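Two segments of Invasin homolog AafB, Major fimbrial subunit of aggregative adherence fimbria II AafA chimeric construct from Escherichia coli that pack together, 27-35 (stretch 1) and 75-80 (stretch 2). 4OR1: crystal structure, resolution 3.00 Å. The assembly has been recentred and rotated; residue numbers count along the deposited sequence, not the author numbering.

Stretch 1 27-35: QLFDGDILA
Stretch 2, residues 75-80: KLWVRL

The centre of this contact is apolar and is built from four side chains: Leu28 and Leu34 from the first stretch, Leu76 and Val78 from the second. All four are buried. Leu34 reaches two partners with one methyl group. Its CD1 lies 4.0 Å from CD2 of Leu76 and 3.9 Å from CG1 of Val78. Leu34 points its CA-to-CB bond toward the second stretch and has the mt rotamer, with chi1 -49° and chi2 177°. Leu28 also points toward the other stretch, with chi1 -78° and chi2 50°. Its CD2 is 4.1 Å from CD1 of Leu76. Leu76 therefore touches both leucines of the first stretch, one with each of its methyl groups. Its CA-to-CB bond points toward them. Its chi1 of -147° lies between wells, and its chi2 is 75°. Val78 is set sideways, with chi1 -56°, yet CG1 still meets Leu34. These distances are ordinary van der Waals separations.

The backbones stay well apart, so side chains fill the space between them. CA of Leu28 is 9.6 Å from CA of Leu76. CA of Leu34 is 8.7 Å from CA of Val78, and CA of Gly31 is 8.4 Å from CA of Arg79. No backbone hydrogen bond joins the two stretches. The second stretch is extended, with phi/psi of -134/124 at Leu76, -97/120 at Trp77, -141/151 at Val78 and -128/152 at Arg79. Trp77 is exposed and makes no contact within 4.5 Å across the stretches.

The first stretch has strand at residues 27-28 and again from Ile33 to Ala35. Between them the chain reverses in a type II beta turn from Phe29 to Asp32. Asp30 has phi/psi -50/135 and Gly31 has 88/-21. The amide N of Asp32 donates to O of Phe29 at 3.0 Å. A second bond braces the turn: N of Phe29 donates to OD2 of Asp32 at 3.1 Å, with an angle of 162°. Asp32 has chi1 -78° and chi2 6°. The backbone at Gly31 calls for glycine, because a CB would be jammed against the carbonyl O of Asp30.

The polar edge lies at this turn. Arg79 leaves its backbone sideways, but its end comes nearer to the first stretch. The chain is long and extended, with chi1 71°, chi2 -173°, chi3 178° and chi4 -101°. NH1 of Arg79 donates to OD1 of Asp30 at 2.5 Å, with an N-H...acceptor angle of 165°. This short, nearly straight hydrogen bond is part of a salt bridge. OD1 meets the guanidinium at its edge, near its plane, where an N-H can point at it. Asp30 is also set sideways, and its end comes nearer through chi1 -173° and chi2 58°. NH2 of Arg79 lies 3.5 Å from CA of Gly31. The two stretches together bury 225 Å², and Arg79 has the largest share of any residue.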

# COMPACT_ATOMS: atom_id res chain seq x y z
N GLN A 27 -11.03 -10.79 12.34
CA GLN A 27 -11.79 -9.56 12.51
C GLN A 27 -10.87 -8.35 12.48
O GLN A 27 -10.02 -8.18 13.36
CB GLN A 27 -12.62 -9.60 13.81
CG GLN A 27 -13.54 -8.40 13.96
CD GLN A 27 -14.34 -8.41 15.26
OE1 GLN A 27 -13.99 -9.10 16.22
NE2 GLN A 27 -15.43 -7.64 15.29
N LEU A 28 -11.05 -7.52 11.46
CA LEU A 28 -10.23 -6.32 11.26
C LEU A 28 -11.03 -5.06 11.59
O LEU A 28 -12.24 -5.00 11.35
CB LEU A 28 -9.75 -6.26 9.81
CG LEU A 28 -8.58 -7.10 9.29
CD1 LEU A 28 -8.69 -8.57 9.62
CD2 LEU A 28 -8.53 -6.94 7.78
N PHE A 29 -10.34 -4.06 12.13
CA PHE A 29 -10.97 -2.79 12.45
C PHE A 29 -10.43 -1.67 11.57
O PHE A 29 -9.29 -1.74 11.12
CB PHE A 29 -10.81 -2.46 13.93
CG PHE A 29 -11.40 -3.50 14.85
CD1 PHE A 29 -12.75 -3.44 15.22
CD2 PHE A 29 -10.62 -4.55 15.34
CE1 PHE A 29 -13.31 -4.42 16.07
CE2 PHE A 29 -11.16 -5.51 16.19
CZ PHE A 29 -12.51 -5.46 16.55
N ASP A 30 -11.26 -0.66 11.30
CA ASP A 30 -10.83 0.47 10.49
C ASP A 30 -9.50 1.03 11.00
O ASP A 30 -9.30 1.18 12.20
CB ASP A 30 -11.88 1.57 10.50
CG ASP A 30 -11.55 2.69 9.52
OD1 ASP A 30 -11.41 2.40 8.32
OD2 ASP A 30 -11.44 3.86 9.94
N GLY A 31 -8.59 1.30 10.08
CA GLY A 31 -7.32 1.89 10.46
C GLY A 31 -6.23 0.90 10.85
O GLY A 31 -5.05 1.26 10.82
N ASP A 32 -6.60 -0.33 11.21
CA ASP A 32 -5.62 -1.37 11.52
C ASP A 32 -4.54 -1.43 10.46
O ASP A 32 -4.82 -1.65 9.27
CB ASP A 32 -6.26 -2.75 11.65
CG ASP A 32 -6.96 -2.95 13.00
OD1 ASP A 32 -7.05 -1.97 13.79
OD2 ASP A 32 -7.43 -4.08 13.26
N ILE A 33 -3.30 -1.20 10.89
CA ILE A 33 -2.15 -1.27 10.02
C ILE A 33 -1.86 -2.73 9.68
O ILE A 33 -1.74 -3.56 10.57
CB ILE A 33 -0.94 -0.58 10.67
CG1 ILE A 33 -1.20 0.93 10.72
CG2 ILE A 33 0.33 -0.84 9.87
CD1 ILE A 33 -0.47 1.68 11.81
N LEU A 34 -1.80 -3.04 8.39
CA LEU A 34 -1.61 -4.43 7.96
C LEU A 34 -0.23 -4.63 7.37
O LEU A 34 0.27 -5.75 7.31
CB LEU A 34 -2.65 -4.85 6.92
CG LEU A 34 -4.13 -4.57 7.19
CD1 LEU A 34 -4.97 -5.02 6.00
CD2 LEU A 34 -4.60 -5.24 8.47
N ALA A 35 0.38 -3.52 6.93
CA ALA A 35 1.69 -3.54 6.30
C ALA A 35 2.27 -2.14 6.30
O ALA A 35 1.53 -1.15 6.30
CB ALA A 35 1.60 -4.09 4.88
N LYS A 75 -11.88 -11.17 -0.28
CA LYS A 75 -11.48 -9.80 -0.58
C LYS A 75 -11.09 -9.08 0.70
O LYS A 75 -11.58 -9.39 1.78
CB LYS A 75 -12.59 -9.02 -1.28
CG LYS A 75 -13.17 -9.65 -2.53
CD LYS A 75 -14.22 -8.72 -3.13
CE LYS A 75 -15.16 -9.44 -4.11
NZ LYS A 75 -14.49 -9.75 -5.40
N LEU A 76 -10.24 -8.08 0.55
CA LEU A 76 -9.78 -7.30 1.68
C LEU A 76 -9.87 -5.84 1.28
O LEU A 76 -9.30 -5.45 0.25
CB LEU A 76 -8.35 -7.68 1.99
CG LEU A 76 -7.92 -7.66 3.43
CD1 LEU A 76 -8.50 -8.85 4.13
CD2 LEU A 76 -6.42 -7.76 3.46
N TRP A 77 -10.58 -5.04 2.05
CA TRP A 77 -10.73 -3.64 1.70
C TRP A 77 -9.72 -2.84 2.48
O TRP A 77 -9.70 -2.88 3.71
CB TRP A 77 -12.16 -3.16 1.94
CG TRP A 77 -13.09 -3.64 0.86
CD1 TRP A 77 -13.38 -3.01 -0.31
CD2 TRP A 77 -13.79 -4.89 0.83
NE1 TRP A 77 -14.24 -3.78 -1.07
CE2 TRP A 77 -14.50 -4.95 -0.40
CE3 TRP A 77 -13.89 -5.98 1.72
CZ2 TRP A 77 -15.31 -6.03 -0.76
CZ3 TRP A 77 -14.68 -7.06 1.36
CH2 TRP A 77 -15.39 -7.08 0.13
N VAL A 78 -8.85 -2.15 1.77
CA VAL A 78 -7.65 -1.58 2.38
C VAL A 78 -7.38 -0.20 1.81
O VAL A 78 -7.74 0.08 0.66
CB VAL A 78 -6.42 -2.50 2.16
CG1 VAL A 78 -6.71 -3.92 2.69
CG2 VAL A 78 -6.03 -2.56 0.69
N ARG A 79 -6.75 0.66 2.61
CA ARG A 79 -6.34 1.98 2.11
C ARG A 79 -4.87 2.27 2.37
O ARG A 79 -4.28 1.75 3.32
CB ARG A 79 -7.25 3.10 2.64
CG ARG A 79 -7.07 3.41 4.10
CD ARG A 79 -8.11 4.42 4.60
NE ARG A 79 -7.93 4.66 6.04
CZ ARG A 79 -8.67 4.11 7.00
NH1 ARG A 79 -9.68 3.31 6.69
NH2 ARG A 79 -8.41 4.38 8.26
N LEU A 80 -4.28 3.10 1.50
CA LEU A 80 -2.91 3.57 1.65
C LEU A 80 -2.83 4.87 2.40
O LEU A 80 -3.84 5.52 2.63
CB LEU A 80 -2.30 3.81 0.28
CG LEU A 80 -1.61 2.64 -0.42
CD1 LEU A 80 -1.27 3.04 -1.83
CD2 LEU A 80 -0.36 2.22 0.31